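Local coordinates for protein indole-3-pyruvate decarboxylase (Azospirillum brasilense, PDB 2NXW) that decarboxylates indole-3-pyruvate to indole-3-acetaldehyde, a step of auxin biosynthesis, using thiamine diphosphate and a metal ion, and also acts as a phenylpyruvate decarboxylase, at residues A[433-436]-A[441-444]; A[468-473]-A[525-530]; A[35-40]-A[435-440]. All blocks are in the same frame, centred on the assembly; numbering follows the deposited sequence.

Interaction 1: A[433-436]-A[441-444]; sequences GAQC and KRIL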
# COMPACT_ATOMS: atom_id res chain seq x y z
N GLY A 433 -2.11 -30.09 21.64
CA GLY A 433 -2.16 -30.59 20.27
C GLY A 433 -1.14 -31.70 20.04
O GLY A 433 -1.44 -32.73 19.43
N ALA A 434 0.07 -31.48 20.53
CA ALA A 434 1.11 -32.48 20.36
C ALA A 434 0.73 -33.76 21.07
O ALA A 434 0.85 -34.85 20.50
CB ALA A 434 2.45 -31.96 20.90
N GLN A 435 0.25 -33.68 22.31
CA GLN A 435 -0.08 -34.91 23.00
C GLN A 435 -1.27 -35.64 22.35
O GLN A 435 -1.35 -36.87 22.41
CB GLN A 435 -0.31 -34.67 24.50
CG GLN A 435 -0.31 -36.01 25.27
CD GLN A 435 -0.00 -35.91 26.76
OE1 GLN A 435 -0.35 -36.83 27.53
NE2 GLN A 435 0.66 -34.84 27.17
N CYS A 436 -2.18 -34.90 21.71
CA CYS A 436 -3.30 -35.58 21.05
C CYS A 436 -2.80 -36.51 19.96
O CYS A 436 -3.45 -37.53 19.67
CB CYS A 436 -4.28 -34.57 20.44
SG CYS A 436 -5.37 -33.77 21.63
N LYS A 441 2.73 -40.46 24.40
CA LYS A 441 3.96 -39.87 24.90
C LYS A 441 3.56 -38.59 25.60
O LYS A 441 2.88 -37.73 25.03
CB LYS A 441 4.93 -39.57 23.75
CG LYS A 441 5.45 -40.82 23.02
CD LYS A 441 6.34 -41.66 23.92
CE LYS A 441 7.06 -42.75 23.13
NZ LYS A 441 6.15 -43.85 22.65
N ARG A 442 3.94 -38.47 26.86
CA ARG A 442 3.57 -37.32 27.66
C ARG A 442 4.34 -36.08 27.24
O ARG A 442 5.51 -36.15 26.89
CB ARG A 442 3.81 -37.63 29.13
CG ARG A 442 2.96 -36.83 30.07
CD ARG A 442 3.01 -37.40 31.49
NE ARG A 442 1.90 -36.89 32.26
CZ ARG A 442 1.73 -37.03 33.57
NH1 ARG A 442 2.63 -37.69 34.31
NH2 ARG A 442 0.68 -36.49 34.15
N ILE A 443 3.67 -34.93 27.28
CA ILE A 443 4.30 -33.68 26.90
C ILE A 443 4.48 -32.81 28.14
O ILE A 443 3.62 -32.79 29.02
CB ILE A 443 3.44 -32.93 25.84
CG1 ILE A 443 3.14 -33.86 24.65
CG2 ILE A 443 4.16 -31.68 25.36
CD1 ILE A 443 4.37 -34.37 23.90
N LEU A 444 5.64 -32.17 28.22
CA LEU A 444 5.93 -31.25 29.32
C LEU A 444 5.78 -29.84 28.76
O LEU A 444 6.45 -29.47 27.79
CB LEU A 444 7.36 -31.44 29.83
CG LEU A 444 7.87 -30.38 30.82
CD1 LEU A 444 7.00 -30.37 32.07
CD2 LEU A 444 9.32 -30.68 31.17
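A434 and Q435, on the last turns of helix 427-437, make a buried packing contact with the chain as it returns through K441 and R442 to I443 on strand 443-448. The closest carbon contact is between Q435 CB and I443 CG1, 3.5 Å apart, and the two side chains slide past each other in opposite directions. I443 brings CG1 to the helix because this branch lies anti to its carbonyl carbon (chi1 -54°). A434 adds its methyl, CB 4.3 Å from I443 CG1. Further out, Q435 CG rests 3.6 Å from K441 O, and the extended glutamine chain continues alongside R442, pointing the same way, with the amide and guanidinium planes almost perpendicular at 89°.

The tight connection belongs to a beta-alpha-beta crossover of the C-terminal thiamine diphosphate-binding domain: strand 415-416 leads into helix 427-437, which packs on the parallel sheet and hands the chain to strand 443-448 beyond the intervening strand 395-398. Within the turn, S438 OG lies within hydrogen-bonding reach of both Q435 O and K441 O, its one proton shared or alternating between them. R442 leaves the backbone on the side away from the helix, and its guanidinium group is held by three main-chain carbonyls, NE by D468 O, NH1 by A526 O and NH2 by T529 O. A526 O belongs to the last turn of helix 516-528 and T529 O lies just beyond, so the positive charge probably sits favourably at this helix end. Beside the turn, Y81 of helix 68-82 touches A434 and K441.

Interaction 2: A[468-473]-A[525-530]; sequences DPIVIL and KAFATR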
# COMPACT_ATOMS: atom_id res chain seq x y z
N ASP A 468 -2.92 -36.15 29.41
CA ASP A 468 -2.52 -35.75 30.76
C ASP A 468 -1.17 -35.04 30.83
O ASP A 468 -0.27 -35.45 31.57
CB ASP A 468 -2.47 -37.01 31.65
CG ASP A 468 -1.52 -38.08 31.12
OD1 ASP A 468 -0.94 -37.93 30.02
OD2 ASP A 468 -1.36 -39.11 31.80
N PRO A 469 -1.02 -33.94 30.09
CA PRO A 469 0.27 -33.25 30.12
C PRO A 469 0.69 -32.70 31.48
O PRO A 469 -0.16 -32.48 32.36
CB PRO A 469 0.08 -32.12 29.09
CG PRO A 469 -1.38 -31.81 29.20
CD PRO A 469 -2.02 -33.19 29.30
N ILE A 470 2.00 -32.54 31.64
CA ILE A 470 2.57 -31.95 32.86
C ILE A 470 2.83 -30.51 32.45
O ILE A 470 3.44 -30.25 31.40
CB ILE A 470 3.91 -32.60 33.26
CG1 ILE A 470 3.67 -34.07 33.63
CG2 ILE A 470 4.51 -31.86 34.47
CD1 ILE A 470 4.96 -34.87 33.88
N VAL A 471 2.38 -29.58 33.28
CA VAL A 471 2.55 -28.17 32.99
C VAL A 471 3.24 -27.46 34.14
O VAL A 471 2.75 -27.50 35.27
CB VAL A 471 1.18 -27.50 32.77
CG1 VAL A 471 1.35 -26.02 32.38
CG2 VAL A 471 0.42 -28.23 31.66
N ILE A 472 4.38 -26.84 33.85
CA ILE A 472 5.09 -26.08 34.88
C ILE A 472 4.82 -24.61 34.57
O ILE A 472 5.26 -24.10 33.53
CB ILE A 472 6.61 -26.34 34.88
CG1 ILE A 472 6.89 -27.84 35.11
CG2 ILE A 472 7.27 -25.52 35.99
CD1 ILE A 472 8.36 -28.21 35.03
N LEU A 473 4.07 -23.95 35.45
CA LEU A 473 3.69 -22.56 35.29
C LEU A 473 4.62 -21.69 36.12
O LEU A 473 4.67 -21.81 37.34
CB LEU A 473 2.24 -22.39 35.74
CG LEU A 473 1.44 -21.13 35.37
CD1 LEU A 473 -0.02 -21.33 35.82
CD2 LEU A 473 2.06 -19.88 36.03
N LYS A 525 5.96 -36.07 41.92
CA LYS A 525 4.55 -36.47 42.03
C LYS A 525 3.85 -36.34 40.68
O LYS A 525 3.06 -37.20 40.28
CB LYS A 525 3.83 -35.61 43.08
CG LYS A 525 2.40 -36.05 43.35
N ALA A 526 4.14 -35.26 39.95
CA ALA A 526 3.52 -35.06 38.66
C ALA A 526 3.86 -36.20 37.71
O ALA A 526 2.97 -36.74 37.04
CB ALA A 526 3.97 -33.71 38.06
N PHE A 527 5.14 -36.55 37.63
CA PHE A 527 5.56 -37.64 36.76
C PHE A 527 4.98 -38.98 37.20
O PHE A 527 4.72 -39.85 36.37
CB PHE A 527 7.08 -37.72 36.70
CG PHE A 527 7.68 -36.90 35.61
CD1 PHE A 527 7.78 -37.41 34.31
CD2 PHE A 527 8.12 -35.61 35.86
CE1 PHE A 527 8.30 -36.63 33.29
CE2 PHE A 527 8.64 -34.82 34.84
CZ PHE A 527 8.74 -35.34 33.55
N ALA A 528 4.78 -39.15 38.49
CA ALA A 528 4.26 -40.41 39.00
C ALA A 528 2.75 -40.55 38.82
O ALA A 528 2.20 -41.63 39.02
CB ALA A 528 4.62 -40.56 40.46
N THR A 529 2.10 -39.46 38.43
CA THR A 529 0.65 -39.42 38.32
C THR A 529 0.12 -39.14 36.91
O THR A 529 0.07 -37.98 36.49
CB THR A 529 0.07 -38.34 39.27
OG1 THR A 529 0.68 -38.48 40.56
CG2 THR A 529 -1.43 -38.50 39.41
N ARG A 530 -0.27 -40.19 36.20
CA ARG A 530 -0.83 -40.02 34.87
C ARG A 530 -2.35 -40.13 34.98
O ARG A 530 -2.88 -40.46 36.05
CB ARG A 530 -0.27 -41.07 33.92
CG ARG A 530 1.20 -40.80 33.58
CD ARG A 530 1.59 -41.36 32.23
NE ARG A 530 0.94 -40.64 31.13
CZ ARG A 530 1.26 -40.79 29.84
NH1 ARG A 530 2.22 -41.64 29.49
NH2 ARG A 530 0.60 -40.11 28.91
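D468 and R530 form a side-on salt bridge at one end of this contact, while I470 packs against A526 and F527 at the other. The apolar end is the closely fitted one. I470 CD1 stands over one face of the F527 ring in a CH-pi contact, 3.5 Å from the ring centroid and only 1° off the ring normal, so that all six ring carbons lie at about the same distance from the methyl. The other branch, I470 CG2, faces the helix and meets A526 CB at 4.1 Å. F527 leaves its helix heading away from the strand, yet chi1 of -90° swings the ring back across I470.

The helix is 516-528, which joins strands 509-513 and 534-539 of the parallel sheet and covers one side of it in the alpha/beta fold of the C-terminal cofactor-binding domain. Just beyond it, T529 OG1 donates to K525 O over 2.7 Å, and from there the chain turns toward the strand's N-terminal approach. Here R530 brings the solvent side of the contact, although the carboxylate it grips is buried. Its chain bends at chi3 (68°), which turns the guanidinium edge toward D468. NE gives D468 OD2 a nearly straight bond of 2.8 Å, and NH2, also bonded to G440 O, reaches the syn lone pair of D468 OD1 at 2.9 Å. Both oxygens lie close to the guanidinium plane, and the carboxylate is nearly coplanar with it. D468 OD2 also accepts a hydrogen bond from G531 N, and the three bonds together hold the carboxylate's rotation. An asparagine in place of D468 would remove the negative charge and is likely to leave R530 without this countercharge and with one of its two side-on bonds lost.

Interaction 3: A[35-40]-A[435-440]; sequences GAQAMF and QCVSGG
Q37, A38 and F40 meet C436 and V437 where the N-terminal thiamine diphosphate-binding domain abuts the C-terminal one within a single chain. The N-terminal segment begins at G35, whose positive phi makes it the C-prime residue of the Schellman motif that ends helix 23-33. The chain then leads into strand 39-41, an inner strand of the parallel sheet between strands 62-64 and 86-90. On the way, Q37 extends its side chain across V437 at about a right angle. Its OE1 lies 3.6 Å from V437 CB and is hydrogen-bonded to S82 OG, so the amide oxygen has a polar partner, while Q37 CB, nearer the backbone, packs 4.0 Å from V437 CG1. A38 follows with its methyl directed at the same valine branch. V437 CG1 can serve both neighbours because it stands anti to its carbonyl carbon (chi1 -57°).

F40 lies further along, on the strand, its ring also packing on A74 and A78 of helix 68-82. The edge of the ring meets C436 in a sulfur-aromatic contact: C436 SG lies near the ring plane, 83° off the normal, and 4.0 Å from F40 CE1.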
# COMPACT_ATOMS: atom_id res chain seq x y z
N GLY A 35 -0.89 -37.57 5.52
CA GLY A 35 -0.33 -37.68 6.85
C GLY A 35 -1.03 -37.03 8.03
O GLY A 35 -0.61 -37.23 9.16
N ALA A 36 -2.09 -36.26 7.78
CA ALA A 36 -2.80 -35.60 8.87
C ALA A 36 -3.26 -36.65 9.87
O ALA A 36 -3.71 -37.74 9.48
CB ALA A 36 -3.99 -34.83 8.33
N GLN A 37 -3.15 -36.33 11.15
CA GLN A 37 -3.51 -37.28 12.20
C GLN A 37 -4.72 -36.91 13.04
O GLN A 37 -5.20 -37.71 13.85
CB GLN A 37 -2.31 -37.50 13.12
CG GLN A 37 -1.09 -38.06 12.40
CD GLN A 37 0.12 -38.17 13.30
OE1 GLN A 37 0.62 -37.17 13.81
NE2 GLN A 37 0.61 -39.39 13.48
N ALA A 38 -5.21 -35.69 12.87
CA ALA A 38 -6.36 -35.24 13.64
C ALA A 38 -6.87 -33.94 13.06
O ALA A 38 -6.22 -33.33 12.23
CB ALA A 38 -5.96 -35.03 15.09
N MET A 39 -8.06 -33.55 13.50
CA MET A 39 -8.60 -32.28 13.09
C MET A 39 -9.08 -31.61 14.35
O MET A 39 -9.88 -32.16 15.12
CB MET A 39 -9.77 -32.42 12.12
CG MET A 39 -10.23 -31.04 11.63
SD MET A 39 -11.31 -31.11 10.22
CE MET A 39 -12.65 -31.91 10.98
N PHE A 40 -8.55 -30.42 14.60
CA PHE A 40 -8.93 -29.63 15.76
C PHE A 40 -9.94 -28.60 15.28
O PHE A 40 -9.85 -28.13 14.15
CB PHE A 40 -7.70 -28.92 16.34
CG PHE A 40 -6.63 -29.86 16.80
CD1 PHE A 40 -6.67 -30.40 18.09
CD2 PHE A 40 -5.61 -30.24 15.94
CE1 PHE A 40 -5.70 -31.30 18.51
CE2 PHE A 40 -4.64 -31.15 16.35
CZ PHE A 40 -4.68 -31.68 17.64
N GLN A 435 0.25 -33.68 22.31
CA GLN A 435 -0.08 -34.91 23.00
C GLN A 435 -1.27 -35.64 22.35
O GLN A 435 -1.35 -36.87 22.41
CB GLN A 435 -0.31 -34.67 24.50
CG GLN A 435 -0.31 -36.01 25.27
CD GLN A 435 -0.00 -35.91 26.76
OE1 GLN A 435 -0.35 -36.83 27.53
NE2 GLN A 435 0.66 -34.84 27.17
N CYS A 436 -2.18 -34.90 21.71
CA CYS A 436 -3.30 -35.58 21.05
C CYS A 436 -2.80 -36.51 19.96
O CYS A 436 -3.45 -37.53 19.67
CB CYS A 436 -4.28 -34.57 20.44
SG CYS A 436 -5.37 -33.77 21.63
N VAL A 437 -1.66 -36.20 19.34
CA VAL A 437 -1.14 -37.04 18.27
C VAL A 437 0.12 -37.82 18.64
O VAL A 437 0.71 -38.48 17.78
CB VAL A 437 -0.86 -36.20 16.98
CG1 VAL A 437 -2.14 -35.49 16.55
CG2 VAL A 437 0.27 -35.18 17.22
N SER A 438 0.52 -37.78 19.91
CA SER A 438 1.74 -38.44 20.36
C SER A 438 1.65 -39.91 20.75
O SER A 438 2.63 -40.49 21.20
CB SER A 438 2.32 -37.66 21.54
OG SER A 438 1.55 -37.93 22.70
N GLY A 439 0.47 -40.50 20.60
CA GLY A 439 0.35 -41.91 20.93
C GLY A 439 0.75 -42.22 22.36
O GLY A 439 1.47 -43.19 22.63
N GLY A 440 0.28 -41.37 23.27
CA GLY A 440 0.55 -41.55 24.68
C GLY A 440 1.84 -40.97 25.26
O GLY A 440 2.03 -41.01 26.48

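Helix 427-437 serves both interaction 1 and interaction 3, whose centres are about 9 Å apart and which share Q435 and C436; G433 CA also packs at 3.8 Å from F40 CZ. Interactions 1 and 2, about 11 Å apart, use the neighbouring strands 443-448 and 470-475, and R442 bridges them, its NH1 packing 3.5 Å from R530 CG. R530 reaches the turn of 435-440 as well, with NH2 3.0 Å from G440 O, although the centres of interactions 2 and 3 are about 20 Å apart. Interactions 1 and 2 lie away from the cofactor and metal sites; in interaction 3 the F40 side chain is about 13 Å from a bound thiamine diphosphate and about 10 Å from that of E68, which lines the cofactor pocket.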